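PDB 6QE7: anti-sigma-I factor RsgI3 from Clostridium thermocellum, which probably holds the sigma factor SigI3 inactive and senses plant polysaccharide outside the cell through a tandem PA14 dyad that binds pectin. Local coordinates for residues 44-50 against 111-116; 69-73 against 84-88; 13-17 against 250-254. All blocks are in the same frame, centred on the assembly; numbering follows the deposited sequence.

Contact 1: residues 44-50 against 111-116. With CA (calcium ion), chain E; CA (calcium ion), chain D.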
loop_
_atom_site.group_PDB
_atom_site.type_symbol
_atom_site.label_atom_id
_atom_site.label_comp_id
_atom_site.label_asym_id
_atom_site.label_seq_id
_atom_site.Cartn_x
_atom_site.Cartn_y
_atom_site.Cartn_z
ATOM N N ASP A 44 -5.469 -6.108 -12.548
ATOM C CA ASP A 44 -5.213 -6.911 -11.336
ATOM C C ASP A 44 -4.690 -6.040 -10.169
ATOM O O ASP A 44 -4.189 -4.912 -10.379
ATOM C CB ASP A 44 -4.312 -8.126 -11.617
ATOM C CG ASP A 44 -4.897 -9.189 -12.530
ATOM O OD1 ASP A 44 -6.106 -9.190 -12.652
ATOM O OD2 ASP A 44 -4.109 -10.028 -13.134
ATOM N N THR A 45 -4.848 -6.608 -8.956
ATOM C CA THR A 45 -4.387 -6.072 -7.653
ATOM C C THR A 45 -4.700 -4.579 -7.572
ATOM O O THR A 45 -3.768 -3.786 -7.582
ATOM C CB THR A 45 -2.883 -6.336 -7.484
ATOM O OG1 THR A 45 -2.275 -5.774 -8.636
ATOM C CG2 THR A 45 -2.503 -7.792 -7.414
ATOM N N TYR A 46 -5.978 -4.205 -7.446
ATOM C CA TYR A 46 -6.359 -2.819 -7.247
ATOM C C TYR A 46 -7.377 -2.780 -6.117
ATOM O O TYR A 46 -7.873 -3.877 -5.711
ATOM C CB TYR A 46 -6.796 -2.122 -8.543
ATOM C CG TYR A 46 -7.905 -2.753 -9.346
ATOM C CD1 TYR A 46 -9.217 -2.462 -9.078
ATOM C CD2 TYR A 46 -7.645 -3.528 -10.485
ATOM C CE1 TYR A 46 -10.261 -2.974 -9.841
ATOM C CE2 TYR A 46 -8.666 -3.938 -11.331
ATOM C CZ TYR A 46 -9.984 -3.719 -10.976
ATOM O OH TYR A 46 -11.034 -4.167 -11.749
ATOM N N SER A 47 -7.570 -1.567 -5.591
ATOM C CA SER A 47 -8.477 -1.320 -4.456
ATOM C C SER A 47 -9.119 0.047 -4.592
ATOM O O SER A 47 -8.536 0.924 -5.229
ATOM C CB SER A 47 -7.825 -1.532 -3.104
ATOM O OG SER A 47 -6.644 -0.746 -2.906
ATOM N N VAL A 48 -10.303 0.136 -3.977
ATOM C CA VAL A 48 -11.224 1.271 -4.050
ATOM C C VAL A 48 -11.777 1.412 -2.647
ATOM O O VAL A 48 -12.249 0.420 -2.082
ATOM C CB VAL A 48 -12.359 1.075 -5.102
ATOM C CG1 VAL A 48 -13.050 2.378 -5.296
ATOM C CG2 VAL A 48 -11.862 0.568 -6.462
ATOM N N ARG A 49 -11.796 2.655 -2.208
ATOM C CA ARG A 49 -12.481 3.078 -0.998
ATOM C C ARG A 49 -13.520 4.140 -1.346
ATOM O O ARG A 49 -13.144 5.194 -1.790
ATOM C CB ARG A 49 -11.517 3.702 0.005
ATOM C CG ARG A 49 -12.201 3.834 1.365
ATOM C CD ARG A 49 -11.294 4.505 2.322
ATOM N NE ARG A 49 -10.353 3.537 2.796
ATOM C CZ ARG A 49 -9.021 3.629 2.748
ATOM N NH1 ARG A 49 -8.435 4.626 2.125
ATOM N NH2 ARG A 49 -8.288 2.693 3.345
ATOM N N TRP A 50 -14.772 3.853 -1.029
ATOM C CA TRP A 50 -15.901 4.788 -1.187
ATOM C C TRP A 50 -16.280 5.303 0.193
ATOM O O TRP A 50 -16.434 4.470 1.082
ATOM C CB TRP A 50 -17.064 4.072 -1.822
ATOM C CG TRP A 50 -16.856 3.688 -3.250
ATOM C CD1 TRP A 50 -16.931 4.535 -4.316
ATOM C CD2 TRP A 50 -16.720 2.370 -3.790
ATOM N NE1 TRP A 50 -16.778 3.848 -5.473
ATOM C CE2 TRP A 50 -16.596 2.519 -5.202
ATOM C CE3 TRP A 50 -16.597 1.081 -3.264
ATOM C CZ2 TRP A 50 -16.422 1.426 -6.078
ATOM C CZ3 TRP A 50 -16.387 -0.001 -4.128
ATOM C CH2 TRP A 50 -16.265 0.175 -5.515
ATOM N N TYR A 111 -13.008 -2.180 -1.018
ATOM C CA TYR A 111 -13.153 -3.214 -2.044
ATOM C C TYR A 111 -11.761 -3.543 -2.541
ATOM O O TYR A 111 -10.969 -2.578 -2.672
ATOM C CB TYR A 111 -14.052 -2.643 -3.165
ATOM C CG TYR A 111 -13.852 -3.405 -4.442
ATOM C CD1 TYR A 111 -14.447 -4.633 -4.629
ATOM C CD2 TYR A 111 -12.942 -2.969 -5.375
ATOM C CE1 TYR A 111 -14.190 -5.408 -5.737
ATOM C CE2 TYR A 111 -12.680 -3.723 -6.494
ATOM C CZ TYR A 111 -13.289 -4.940 -6.666
ATOM O OH TYR A 111 -13.025 -5.650 -7.780
ATOM N N TYR A 112 -11.504 -4.781 -2.983
ATOM C CA TYR A 112 -10.300 -5.008 -3.793
ATOM C C TYR A 112 -10.586 -6.141 -4.778
ATOM O O TYR A 112 -11.511 -6.941 -4.629
ATOM C CB TYR A 112 -9.102 -5.328 -2.904
ATOM C CG TYR A 112 -9.044 -6.765 -2.447
ATOM C CD1 TYR A 112 -9.732 -7.207 -1.334
ATOM C CD2 TYR A 112 -8.249 -7.694 -3.108
ATOM C CE1 TYR A 112 -9.657 -8.535 -0.900
ATOM C CE2 TYR A 112 -8.119 -9.008 -2.663
ATOM C CZ TYR A 112 -8.816 -9.442 -1.542
ATOM O OH TYR A 112 -8.759 -10.754 -1.194
ATOM N N GLN A 113 -9.847 -6.062 -5.852
ATOM C CA GLN A 113 -9.642 -7.059 -6.917
ATOM C C GLN A 113 -8.256 -7.685 -6.773
ATOM O O GLN A 113 -7.206 -6.943 -6.626
ATOM C CB GLN A 113 -9.790 -6.353 -8.279
ATOM C CG GLN A 113 -8.969 -7.023 -9.389
ATOM C CD GLN A 113 -9.530 -8.306 -9.919
ATOM O OE1 GLN A 113 -10.107 -9.116 -9.197
ATOM N NE2 GLN A 113 -9.480 -8.448 -11.251
ATOM N N HIS A 114 -8.246 -9.002 -6.850
ATOM C CA HIS A 114 -6.995 -9.778 -6.937
ATOM C C HIS A 114 -6.712 -10.042 -8.420
ATOM O O HIS A 114 -5.940 -9.269 -8.996
ATOM C CB HIS A 114 -7.009 -11.028 -6.030
ATOM C CG HIS A 114 -5.700 -11.753 -6.034
ATOM N ND1 HIS A 114 -5.638 -13.109 -6.107
ATOM C CD2 HIS A 114 -4.406 -11.300 -6.102
ATOM C CE1 HIS A 114 -4.366 -13.500 -6.195
ATOM N NE2 HIS A 114 -3.580 -12.390 -6.188
ATOM N N VAL A 115 -7.353 -11.054 -9.004
ATOM C CA VAL A 115 -7.135 -11.466 -10.413
ATOM C C VAL A 115 -8.453 -11.831 -11.104
ATOM O O VAL A 115 -9.539 -11.755 -10.510
ATOM C CB VAL A 115 -6.129 -12.632 -10.465
ATOM C CG1 VAL A 115 -4.715 -12.242 -9.955
ATOM C CG2 VAL A 115 -6.646 -13.873 -9.768
ATOM N N ARG A 116 -8.361 -12.167 -12.387
ATOM C CA ARG A 116 -9.576 -12.584 -13.121
ATOM C C ARG A 116 -10.618 -11.476 -13.030
ATOM O O ARG A 116 -10.321 -10.308 -13.444
ATOM C CB ARG A 116 -10.012 -13.922 -12.566
ATOM C CG ARG A 116 -8.826 -14.873 -12.652
ATOM C CD ARG A 116 -9.267 -16.305 -12.627
ATOM N NE ARG A 116 -8.075 -17.155 -12.597
ATOM C CZ ARG A 116 -7.949 -18.306 -13.244
ATOM N NH1 ARG A 116 -8.938 -18.756 -13.993
ATOM N NH2 ARG A 116 -6.858 -19.030 -13.093
HETATM CA CA CA E . -2.216 -3.520 -9.445
HETATM CA CA CA D . -11.141 -11.110 -8.980
HETATM O O HOH W 1 -8.075 -9.143 -14.150
HETATM O O HOH W 2 -8.321 -6.698 -13.369
HETATM O O HOH W 3 -5.754 -11.915 -13.883
HETATM O O HOH W 4 -10.147 -13.457 -7.958
HETATM O O HOH W 5 -12.125 -13.655 -9.266
HETATM O O HOH W 6 -0.620 -2.118 -10.707
HETATM O O HOH W 7 -3.793 -2.116 -10.691
HETATM O O HOH W 8 -1.692 -4.750 -11.495
#
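Tyr-46 and Gln-113 pair through both of their backbone polar groups. Gln-113 N donates to Tyr-46 O at 2.9 Å. Tyr-46 N donates to Gln-113 O, a longer and more bent bond (140° at the hydrogen). Two residues on, Val-48 and Tyr-111 form the next hydrogen-bonded pair of the antiparallel strands. Ser-47 and Tyr-112 lie between them as a non-hydrogen-bonded pair. Ser-47 OG is satisfied outside the pairing, by Asn-13 O. At the strand end Thr-45 N donates to His-114 O at 2.9 Å, nearly straight. Thr-45 and Tyr-46 both face Gln-113, which makes a G1 beta bulge. These are central strands of the first PA14 domain, and the bulge lies between its two calcium sites. On one side Asp-44 O, Thr-45 O and Thr-45 OG1 bind one calcium, with three waters and Asn-12. On the other, Gln-113 OE1 and Val-115 O each bind the second calcium at 2.3 Å; Asp-69, Asp-70 and Ala-117 supply its other protein ligands. The Gln-113 chain bends at chi2 (75°), which carries its amide to this ion. Its NE2 donates to Arg-116 O at 3.0 Å and to a water that also accepts from Asp-44 N. The amide is thus held at both ends. Another water accepts from Arg-116 N and donates to Asp-44 OD2 at 2.6 Å. Carbon atoms also pack on the face shared by Tyr-46, Val-48, Tyr-111 and Gln-113. Gln-113 CB sits over the centre of the Tyr-46 ring in a CH-pi contact, 3.8 Å from CB to the ring centroid. Val-48 CG2 meets the edge of the Tyr-111 ring, whose OH bonds to Asp-69 O.

Contact 2: residues 69-73 against 84-88. With CA (calcium ion), chain D.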
loop_
_atom_site.group_PDB
_atom_site.type_symbol
_atom_site.label_atom_id
_atom_site.label_comp_id
_atom_site.label_asym_id
_atom_site.label_seq_id
_atom_site.Cartn_x
_atom_site.Cartn_y
_atom_site.Cartn_z
ATOM N N ASP A 69 -16.417 -9.050 -6.333
ATOM C CA ASP A 69 -15.249 -9.888 -6.624
ATOM C C ASP A 69 -14.082 -8.915 -6.738
ATOM O O ASP A 69 -14.135 -8.120 -7.686
ATOM C CB ASP A 69 -15.521 -10.714 -7.882
ATOM C CG ASP A 69 -14.289 -11.459 -8.347
ATOM O OD1 ASP A 69 -13.145 -11.105 -7.874
ATOM O OD2 ASP A 69 -14.472 -12.391 -9.122
ATOM N N ASP A 70 -13.086 -8.910 -5.779
ATOM C CA ASP A 70 -12.992 -9.875 -4.689
ATOM C C ASP A 70 -13.627 -9.372 -3.401
ATOM O O ASP A 70 -14.847 -9.427 -3.273
ATOM C CB ASP A 70 -11.555 -10.307 -4.451
ATOM C CG ASP A 70 -11.042 -11.062 -5.670
ATOM O OD1 ASP A 70 -10.741 -10.362 -6.715
ATOM O OD2 ASP A 70 -10.876 -12.292 -5.573
ATOM N N GLY A 71 -12.842 -8.876 -2.472
ATOM C CA GLY A 71 -13.300 -8.786 -1.079
ATOM C C GLY A 71 -13.872 -7.431 -0.767
ATOM O O GLY A 71 -13.839 -6.487 -1.593
ATOM N N VAL A 72 -14.470 -7.348 0.400
ATOM C CA VAL A 72 -15.181 -6.099 0.771
ATOM C C VAL A 72 -15.132 -5.919 2.271
ATOM O O VAL A 72 -15.236 -6.885 2.990
ATOM C CB VAL A 72 -16.609 -6.169 0.221
ATOM C CG1 VAL A 72 -17.313 -7.398 0.771
ATOM C CG2 VAL A 72 -17.438 -4.875 0.465
ATOM N N ARG A 73 -15.258 -4.697 2.700
ATOM C CA ARG A 73 -15.665 -4.381 4.067
ATOM C C ARG A 73 -16.654 -3.227 4.015
ATOM O O ARG A 73 -16.386 -2.254 3.259
ATOM C CB ARG A 73 -14.431 -3.981 4.894
ATOM C CG ARG A 73 -13.433 -5.089 5.180
ATOM C CD ARG A 73 -12.484 -4.602 6.285
ATOM N NE ARG A 73 -11.849 -5.802 6.806
ATOM C CZ ARG A 73 -10.638 -6.212 6.500
ATOM N NH1 ARG A 73 -9.797 -5.491 5.725
ATOM N NH2 ARG A 73 -10.258 -7.314 7.103
ATOM N N LYS A 84 -15.539 -9.310 4.713
ATOM C CA LYS A 84 -15.271 -10.472 3.845
ATOM C C LYS A 84 -14.084 -10.147 2.952
ATOM O O LYS A 84 -14.277 -10.071 1.698
ATOM C CB LYS A 84 -16.513 -10.788 3.031
ATOM C CG LYS A 84 -17.660 -11.323 3.853
ATOM C CD LYS A 84 -17.341 -12.568 4.608
ATOM C CE LYS A 84 -18.579 -12.965 5.388
ATOM N NZ LYS A 84 -18.516 -14.387 5.712
ATOM N N TRP A 85 -12.964 -9.830 3.580
ATOM C CA TRP A 85 -11.770 -9.375 2.841
ATOM C C TRP A 85 -10.983 -10.576 2.345
ATOM O O TRP A 85 -10.124 -11.077 3.062
ATOM C CB TRP A 85 -10.903 -8.553 3.783
ATOM C CG TRP A 85 -9.961 -7.671 3.030
ATOM C CD1 TRP A 85 -8.603 -7.728 3.046
ATOM C CD2 TRP A 85 -10.296 -6.503 2.266
ATOM N NE1 TRP A 85 -8.081 -6.718 2.273
ATOM C CE2 TRP A 85 -9.070 -5.893 1.865
ATOM C CE3 TRP A 85 -11.478 -5.943 1.822
ATOM C CZ2 TRP A 85 -9.011 -4.856 0.959
ATOM C CZ3 TRP A 85 -11.430 -4.862 0.954
ATOM C CH2 TRP A 85 -10.201 -4.307 0.549
ATOM N N LYS A 86 -11.338 -11.097 1.180
ATOM C CA LYS A 86 -10.830 -12.393 0.678
ATOM C C LYS A 86 -11.084 -12.455 -0.818
ATOM O O LYS A 86 -11.890 -11.647 -1.344
ATOM C CB LYS A 86 -11.488 -13.597 1.361
ATOM C CG LYS A 86 -12.972 -13.754 1.047
ATOM C CD LYS A 86 -13.658 -14.780 1.872
ATOM C CE LYS A 86 -15.092 -15.023 1.440
ATOM N NZ LYS A 86 -15.603 -16.195 2.181
ATOM N N SER A 87 -10.407 -13.422 -1.401
ATOM C CA SER A 87 -10.516 -13.894 -2.777
ATOM C C SER A 87 -11.900 -14.551 -2.889
ATOM O O SER A 87 -12.248 -15.476 -2.098
ATOM C CB SER A 87 -9.369 -14.811 -3.080
ATOM O OG SER A 87 -9.485 -15.348 -4.358
ATOM N N GLN A 88 -12.726 -14.027 -3.786
ATOM C CA GLN A 88 -14.038 -14.630 -4.034
ATOM C C GLN A 88 -14.530 -14.194 -5.408
ATOM O O GLN A 88 -14.475 -13.029 -5.703
ATOM C CB GLN A 88 -15.081 -14.216 -2.986
ATOM C CG GLN A 88 -15.158 -12.716 -2.746
ATOM C CD GLN A 88 -16.249 -12.350 -1.764
ATOM O OE1 GLN A 88 -16.487 -13.018 -0.777
ATOM N NE2 GLN A 88 -16.960 -11.260 -2.037
HETATM CA CA CA D . -11.141 -11.110 -8.980
HETATM O O HOH W 5 -12.125 -13.655 -9.266
HETATM O O HOH W 4 -10.147 -13.457 -7.958
#
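Arg-73 lays its guanidinium flat on the indole of Trp-85 in the first PA14 domain. Each of the two follows one member of the Val-72/Lys-84 pair, where strands 72-76 and 79-84 run antiparallel as a hairpin. Trp-85 is the centre of an inverse gamma turn that follows this pairing. The guanidinium and indole planes are 17° apart and their centres 4.3 Å. The stack is off-centre. NH1 lies above the five-membered ring, 3.5 Å from Trp-85 CG, while CZ and NH2 reach back over CB. The two side chains run across each other at about a right angle. The arginine chain is extended from CG to NE, which lets it reach the indole, and NE forms a salt bridge with Asp-83. That second partner probably helps to fix the rotation of the guanidinium. At the indole edge, in the ring plane, Val-72 C lies 3.7 Å from Trp-85 CE3. Val-72 and Lys-84 form a hydrogen-bonded pair, with Val-72 N to Lys-84 O and Lys-84 N to Val-72 O both 3.0 Å.

At the other end the chain turns toward calcium. Asp-70 follows a cis peptide bond, and Asp-70 and Gly-71 form a classic beta bulge opposite Tyr-112. The Asp-70 carboxylate splits its work. OD1 binds calcium and also accepts from His-114 N. OD2 accepts from Gln-88 N at 3.1 Å, on its anti side, and from a calcium-bound water. The Gln-88 side chain passes beside Asp-70 O, to which NE2 makes a weak bond, while its OE1 pairs with His-93. Asp-69 packs its CG 3.1 Å from Gln-88 O, and Asp-69 OD1 meets the same calcium at 2.3 Å.

Contact 3: residues 13-17 against 250-254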
loop_
_atom_site.group_PDB
_atom_site.type_symbol
_atom_site.label_atom_id
_atom_site.label_comp_id
_atom_site.label_asym_id
_atom_site.label_seq_id
_atom_site.Cartn_x
_atom_site.Cartn_y
_atom_site.Cartn_z
ATOM N N ASN A 13 -2.578 -0.724 -6.135
ATOM C CA ASN A 13 -2.328 -1.921 -5.283
ATOM C C ASN A 13 -3.662 -2.311 -4.601
ATOM O O ASN A 13 -4.608 -1.465 -4.559
ATOM C CB ASN A 13 -1.216 -1.610 -4.273
ATOM C CG ASN A 13 0.185 -1.826 -4.822
ATOM O OD1 ASN A 13 0.369 -2.483 -5.846
ATOM N ND2 ASN A 13 1.198 -1.402 -4.075
ATOM N N MET A 14 -3.721 -3.488 -3.978
ATOM C CA MET A 14 -4.959 -4.051 -3.381
ATOM C C MET A 14 -5.034 -3.727 -1.899
ATOM O O MET A 14 -6.012 -4.090 -1.254
ATOM C CB MET A 14 -5.058 -5.546 -3.684
ATOM C CG MET A 14 -4.190 -6.502 -2.894
ATOM S SD MET A 14 -4.483 -7.982 -4.039
ATOM C CE MET A 14 -3.138 -9.055 -3.480
ATOM N N ASP A 15 -4.066 -2.958 -1.386
ATOM C CA ASP A 15 -4.063 -2.569 0.043
ATOM C C ASP A 15 -4.029 -1.065 0.201
ATOM O O ASP A 15 -3.361 -0.609 1.158
ATOM C CB ASP A 15 -2.806 -3.087 0.740
ATOM C CG ASP A 15 -1.506 -2.543 0.115
ATOM O OD1 ASP A 15 -1.546 -1.920 -1.009
ATOM O OD2 ASP A 15 -0.475 -2.741 0.764
ATOM N N PHE A 16 -4.661 -0.299 -0.679
ATOM C CA PHE A 16 -4.844 1.158 -0.496
ATOM C C PHE A 16 -3.466 1.802 -0.463
ATOM O O PHE A 16 -3.283 2.742 0.286
ATOM C CB PHE A 16 -5.628 1.511 0.781
ATOM C CG PHE A 16 -6.953 0.775 0.796
ATOM C CD1 PHE A 16 -7.944 1.143 -0.078
ATOM C CD2 PHE A 16 -7.133 -0.345 1.583
ATOM C CE1 PHE A 16 -9.144 0.455 -0.109
ATOM C CE2 PHE A 16 -8.317 -1.060 1.539
ATOM C CZ PHE A 16 -9.310 -0.658 0.673
ATOM N N SER A 17 -2.548 1.310 -1.275
ATOM C CA SER A 17 -1.289 2.002 -1.642
ATOM C C SER A 17 -1.268 2.146 -3.158
ATOM O O SER A 17 -2.114 1.470 -3.899
ATOM C CB SER A 17 -0.045 1.288 -1.126
ATOM O OG SER A 17 0.090 0.017 -1.782
ATOM N N ALA A 250 2.649 -10.033 -4.945
ATOM C CA ALA A 250 2.476 -8.825 -5.782
ATOM C C ALA A 250 1.218 -8.098 -5.327
ATOM O O ALA A 250 0.261 -8.735 -4.860
ATOM C CB ALA A 250 2.386 -9.214 -7.226
ATOM N N GLY A 251 1.218 -6.810 -5.499
ATOM C CA GLY A 251 0.015 -5.997 -5.379
ATOM C C GLY A 251 -0.133 -5.407 -4.004
ATOM O O GLY A 251 -1.214 -4.927 -3.743
ATOM N N ARG A 252 0.835 -5.557 -3.096
ATOM C CA ARG A 252 0.746 -4.938 -1.754
ATOM C C ARG A 252 2.139 -4.479 -1.291
ATOM O O ARG A 252 3.053 -5.014 -1.764
ATOM C CB ARG A 252 0.103 -5.884 -0.731
ATOM C CG ARG A 252 0.707 -7.279 -0.658
ATOM C CD ARG A 252 0.513 -7.914 0.704
ATOM N NE ARG A 252 1.208 -7.174 1.779
ATOM C CZ ARG A 252 1.212 -7.498 3.090
ATOM N NH1 ARG A 252 0.564 -8.564 3.557
ATOM N NH2 ARG A 252 1.854 -6.725 3.948
ATOM N N GLN A 253 2.202 -3.547 -0.336
ATOM C CA GLN A 253 3.399 -2.931 0.243
ATOM C C GLN A 253 3.796 -3.772 1.439
ATOM O O GLN A 253 2.892 -4.307 2.127
ATOM C CB GLN A 253 3.094 -1.501 0.684
ATOM C CG GLN A 253 2.981 -0.495 -0.444
ATOM C CD GLN A 253 2.859 0.857 0.194
ATOM O OE1 GLN A 253 2.356 1.048 1.341
ATOM N NE2 GLN A 253 3.418 1.794 -0.514
ATOM N N TYR A 254 5.099 -3.887 1.631
ATOM C CA TYR A 254 5.708 -4.513 2.808
ATOM C C TYR A 254 6.672 -3.490 3.386
ATOM O O TYR A 254 7.235 -2.608 2.667
ATOM C CB TYR A 254 6.446 -5.796 2.468
ATOM C CG TYR A 254 5.620 -6.895 1.933
ATOM C CD1 TYR A 254 5.301 -6.995 0.593
ATOM C CD2 TYR A 254 5.082 -7.824 2.807
ATOM C CE1 TYR A 254 4.539 -8.061 0.133
ATOM C CE2 TYR A 254 4.282 -8.852 2.367
ATOM C CZ TYR A 254 3.974 -8.947 1.026
ATOM O OH TYR A 254 3.186 -9.970 0.597
HETATM O O HOH W 9 -0.098 -4.200 2.675
#
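The interface between the two PA14 domains of the dyad is where these loops meet. Residues 13-17 link strands 6-11 and 19-25 of the first domain. Residues 250-254 lead from strand 240-248 into strand 254-263 of the second. Two nearly straight hydrogen bonds join them, each 176° at the hydrogen. Met-14 N donates to Gly-251 O at 2.9 Å. Gln-253 N donates to Asp-15 OD2 at 3.0 Å, on the syn side of the carboxylate but 32° out of its plane. A water bridges the same two residues, donating to Asp-15 OD2 and Gln-253 O. Asp-15 OD1 turns back into its own loop and accepts from Ser-17 OG at 2.7 Å. Ser-17 OG in turn accepts from Asn-13 ND2, and the serine lies in the plane of that amide. The chain of bonds from Asn-13 through Ser-17 to Asp-15 probably holds the carboxylate ready for Gln-253 N. Asn-13 ND2 has a further partner across the interface, Asp-203 of the second domain. Ser-17 also packs against the extended Gln-253 side chain. Its CB lies 3.2 Å from Gln-253 CD, and its OG is close to CG. The Asn-13 and Gln-253 side chains cross at about a right angle. Met-14 reaches alongside Gly-251, with CE 3.7 Å from Ala-250 O. Gly-251 has a positive phi (95°), a backbone shape that glycine accommodates easily. Arg-252 CB touches Asp-15 OD2 at 3.5 Å. Tyr-254 CE2 lies over one face of the Arg-252 guanidinium, and NH2 bonds to Gln-253 O. Here these bonds join the two beta-sandwich domains of the PA14 dyad.

How the contacts relate
Contacts 1 and 2 share one calcium ion and two of its waters. Their centres lie about 9 Å apart, on neighbouring strands of one sheet. Tyr-112 O takes Asp-70 N at 2.8 Å, probably a hydrogen bond. Contact 1 also supplies ligands to the other calcium. That ion lies about 5 Å from the side chain of Asn-13 in contact 3, so this calcium site adjoins the interface between the domains. Ser-47 OG of contact 1 is also 3.0 Å from Phe-16 N of contact 3, probably a hydrogen bond. Contacts 2 and 3 have centres about 15 Å apart but still touch: Trp-85 CH2 packs 3.8 Å from Phe-16 CZ.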